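Local coordinates for protein digeranylgeranylglycerophospholipid reductase (Sulfolobus acidocaldarius, PDB 3ATQ) that uses FAD to hydrogenate the double bonds of geranylgeranyl chains in the biosynthesis of saturated archaeal membrane lipids, at residues Ile77-Pro82 against Ile205-Glu210. Sequence-based numbering, arbitrary orientation.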
ATOM      1  N   ILE A  77       8.621   3.973  16.463  1.00 35.59           N
ATOM      2  CA  ILE A  77       9.288   4.711  15.393  1.00 35.64           C
ATOM      3  C   ILE A  77       9.832   6.010  15.947  1.00 36.33           C
ATOM      4  O   ILE A  77       9.168   6.684  16.749  1.00 37.74           O
ATOM      5  CB  ILE A  77       8.316   5.064  14.213  1.00 34.92           C
ATOM      6  CG1 ILE A  77       7.755   3.805  13.551  1.00 36.15           C
ATOM      7  CG2 ILE A  77       9.024   5.879  13.137  1.00 34.85           C
ATOM      8  CD1 ILE A  77       6.505   3.246  14.195  1.00 39.81           C
ATOM      9  N   LYS A  78      11.034   6.355  15.514  1.00 36.18           N
ATOM     10  CA  LYS A  78      11.625   7.647  15.809  1.00 36.89           C
ATOM     11  C   LYS A  78      11.567   8.498  14.548  1.00 36.01           C
ATOM     12  O   LYS A  78      12.179   8.156  13.536  1.00 34.92           O
ATOM     13  CB  LYS A  78      13.052   7.469  16.313  1.00 37.53           C
ATOM     14  CG  LYS A  78      13.088   6.560  17.542  1.00 40.51           C
ATOM     15  CD  LYS A  78      14.250   6.843  18.444  1.00 45.56           C
ATOM     16  CE  LYS A  78      13.928   6.404  19.879  1.00 47.71           C
ATOM     17  NZ  LYS A  78      15.179   6.235  20.662  1.00 51.24           N
ATOM     18  N   LEU A  79      10.794   9.577  14.621  1.00 35.76           N
ATOM     19  CA  LEU A  79      10.646  10.533  13.533  1.00 34.85           C
ATOM     20  C   LEU A  79      11.577  11.740  13.713  1.00 35.15           C
ATOM     21  O   LEU A  79      11.512  12.448  14.736  1.00 35.52           O
ATOM     22  CB  LEU A  79       9.196  11.013  13.482  1.00 35.20           C
ATOM     23  CG  LEU A  79       8.770  11.807  12.256  1.00 36.22           C
ATOM     24  CD1 LEU A  79       8.775  10.876  11.045  1.00 35.95           C
ATOM     25  CD2 LEU A  79       7.379  12.379  12.470  1.00 36.92           C
ATOM     26  N   TYR A  80      12.422  11.978  12.713  1.00 33.94           N
ATOM     27  CA  TYR A  80      13.426  13.047  12.753  1.00 34.21           C
ATOM     28  C   TYR A  80      13.028  14.215  11.863  1.00 34.11           C
ATOM     29  O   TYR A  80      12.683  14.009  10.686  1.00 32.27           O
ATOM     30  CB  TYR A  80      14.760  12.536  12.241  1.00 34.36           C
ATOM     31  CG  TYR A  80      15.411  11.505  13.115  1.00 36.05           C
ATOM     32  CD1 TYR A  80      16.587  11.797  13.798  1.00 39.41           C
ATOM     33  CD2 TYR A  80      14.856  10.229  13.263  1.00 37.60           C
ATOM     34  CE1 TYR A  80      17.205  10.844  14.617  1.00 43.58           C
ATOM     35  CE2 TYR A  80      15.467   9.266  14.076  1.00 40.19           C
ATOM     36  CZ  TYR A  80      16.637   9.588  14.749  1.00 42.62           C
ATOM     37  OH  TYR A  80      17.257   8.659  15.554  1.00 46.74           O
ATOM     38  N   SER A  81      13.107  15.424  12.422  1.00 34.18           N
ATOM     39  CA  SER A  81      12.976  16.668  11.665  1.00 33.83           C
ATOM     40  C   SER A  81      14.121  16.813  10.651  1.00 33.56           C
ATOM     41  O   SER A  81      15.201  16.239  10.832  1.00 32.92           O
ATOM     42  CB  SER A  81      12.990  17.874  12.626  1.00 34.28           C
ATOM     43  OG  SER A  81      14.264  18.010  13.235  1.00 36.14           O
ATOM     44  N   PRO A  82      13.902  17.604   9.589  1.00 33.72           N
ATOM     45  CA  PRO A  82      14.952  17.821   8.583  1.00 34.62           C
ATOM     46  C   PRO A  82      16.286  18.288   9.178  1.00 36.38           C
ATOM     47  O   PRO A  82      17.346  17.826   8.744  1.00 36.27           O
ATOM     48  CB  PRO A  82      14.347  18.897   7.690  1.00 34.56           C
ATOM     49  CG  PRO A  82      12.863  18.614   7.756  1.00 33.76           C
ATOM     50  CD  PRO A  82      12.596  18.141   9.157  1.00 33.61           C
ATOM     51  N   ILE A 205      12.563   7.134  10.868  1.00 28.82           N
ATOM     52  CA  ILE A 205      12.102   7.812   9.670  1.00 28.36           C
ATOM     53  C   ILE A 205      12.629   9.254   9.686  1.00 29.23           C
ATOM     54  O   ILE A 205      12.439   9.971  10.669  1.00 28.62           O
ATOM     55  CB  ILE A 205      10.562   7.743   9.554  1.00 28.52           C
ATOM     56  CG1 ILE A 205      10.138   6.279   9.303  1.00 28.27           C
ATOM     57  CG2 ILE A 205      10.052   8.683   8.447  1.00 28.41           C
ATOM     58  CD1 ILE A 205       8.640   6.021   9.249  1.00 32.57           C
ATOM     59  N   PHE A 206      13.288   9.656   8.593  1.00 28.80           N
ATOM     60  CA  PHE A 206      13.848  11.000   8.461  1.00 29.59           C
ATOM     61  C   PHE A 206      13.104  11.809   7.388  1.00 30.24           C
ATOM     62  O   PHE A 206      13.061  11.447   6.198  1.00 28.68           O
ATOM     63  CB  PHE A 206      15.331  10.931   8.113  1.00 29.54           C
ATOM     64  CG  PHE A 206      16.112   9.965   8.953  1.00 30.23           C
ATOM     65  CD1 PHE A 206      16.755  10.390  10.121  1.00 31.51           C
ATOM     66  CD2 PHE A 206      16.235   8.633   8.565  1.00 30.20           C
ATOM     67  CE1 PHE A 206      17.485   9.488  10.903  1.00 31.73           C
ATOM     68  CE2 PHE A 206      16.979   7.725   9.328  1.00 30.64           C
ATOM     69  CZ  PHE A 206      17.604   8.153  10.504  1.00 31.00           C
ATOM     70  N   ILE A 207      12.494  12.895   7.825  1.00 31.10           N
ATOM     71  CA  ILE A 207      11.819  13.801   6.911  1.00 32.32           C
ATOM     72  C   ILE A 207      12.822  14.871   6.500  1.00 33.62           C
ATOM     73  O   ILE A 207      13.513  15.456   7.355  1.00 33.65           O
ATOM     74  CB  ILE A 207      10.603  14.467   7.570  1.00 32.83           C
ATOM     75  CG1 ILE A 207       9.642  13.412   8.136  1.00 34.14           C
ATOM     76  CG2 ILE A 207       9.878  15.356   6.564  1.00 33.08           C
ATOM     77  CD1 ILE A 207       8.536  13.999   9.020  1.00 37.32           C
ATOM     78  N   ASP A 208      12.909  15.103   5.193  1.00 33.94           N
ATOM     79  CA  ASP A 208      13.783  16.115   4.631  1.00 35.12           C
ATOM     80  C   ASP A 208      13.376  16.297   3.177  1.00 36.06           C
ATOM     81  O   ASP A 208      13.639  15.419   2.342  1.00 34.88           O
ATOM     82  CB  ASP A 208      15.244  15.681   4.724  1.00 34.83           C
ATOM     83  CG  ASP A 208      16.212  16.818   4.488  1.00 36.56           C
ATOM     84  OD1 ASP A 208      16.039  17.562   3.501  1.00 35.43           O
ATOM     85  OD2 ASP A 208      17.161  16.951   5.291  1.00 37.16           O
ATOM     86  N   GLN A 209      12.736  17.433   2.888  1.00 36.23           N
ATOM     87  CA  GLN A 209      12.253  17.720   1.540  1.00 37.79           C
ATOM     88  C   GLN A 209      13.393  17.887   0.526  1.00 38.11           C
ATOM     89  O   GLN A 209      13.139  17.887  -0.685  1.00 38.84           O
ATOM     90  CB  GLN A 209      11.317  18.950   1.516  1.00 38.02           C
ATOM     91  CG  GLN A 209      10.240  19.019   2.622  1.00 40.25           C
ATOM     92  CD  GLN A 209       9.102  17.990   2.486  1.00 44.77           C
ATOM     93  OE1 GLN A 209       9.278  16.808   2.796  1.00 45.34           O
ATOM     94  NE2 GLN A 209       7.919  18.454   2.071  1.00 42.53           N
ATOM     95  N   GLU A 210      14.632  18.013   1.013  1.00 38.40           N
ATOM     96  CA  GLU A 210      15.815  18.113   0.149  1.00 38.55           C
ATOM     97  C   GLU A 210      16.440  16.767  -0.214  1.00 36.74           C
ATOM     98  O   GLU A 210      16.855  16.582  -1.354  1.00 37.51           O
ATOM     99  CB  GLU A 210      16.901  19.026   0.744  1.00 40.09           C
ATOM    100  CG  GLU A 210      16.514  20.501   0.759  1.00 44.94           C
ATOM    101  CD  GLU A 210      17.687  21.416   1.087  1.00 51.20           C
ATOM    102  OE1 GLU A 210      18.807  21.180   0.570  1.00 54.22           O
ATOM    103  OE2 GLU A 210      17.487  22.381   1.856  1.00 54.43           O
TER
HETATM  104  O   HOH W   1      15.587  14.278   8.697  1.00 33.36           O
HETATM  105  O   HOH W   2      17.660  15.144   7.184  1.00 36.47           O
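With CG set anti to the carbonyl carbon in both Tyr80 (chi1 -67°) and Phe206, the two rings leave their strands side by side, pointing the same way. Phe206 CE1 lies 3.5 Å above the Tyr80 ring plane, over its centre, but the planes meet at 39°, an oblique aromatic pair. An alanine in place of Tyr80 would probably open a gap beside Phe206 CD1 and CE1, though Trp217, Tyr219 and Tyr253 would still hold that ring. On the other face of the sheet, Leu79 CG stands anti to its own N, which carries Leu79 CD1 to 3.6 Å from Ile205 CG2 and also against Ile207 CD1. The backbones pair in parallel: Ile205 N donates to Lys78 O and Tyr80 N to Ile205 O, both at 2.9 Å, and Ile207 N reaches Tyr80 O at 3.1 Å. Beyond these bonds one water lies within hydrogen-bonding distance of Ser81 O and Ile207 O, another of Pro82 O and Asp208 OD2. The Ile205 side chain is about 5 Å from a bound tetradecane and about 6 Å from that of lipid-binding His298, so this face probably borders the substrate pocket. Strands 70-80 and 202-206 are thus neighbours inside a mixed sheet, flanked by strands 87-97 and 216-221, while Pro82 rests on helix 360-368.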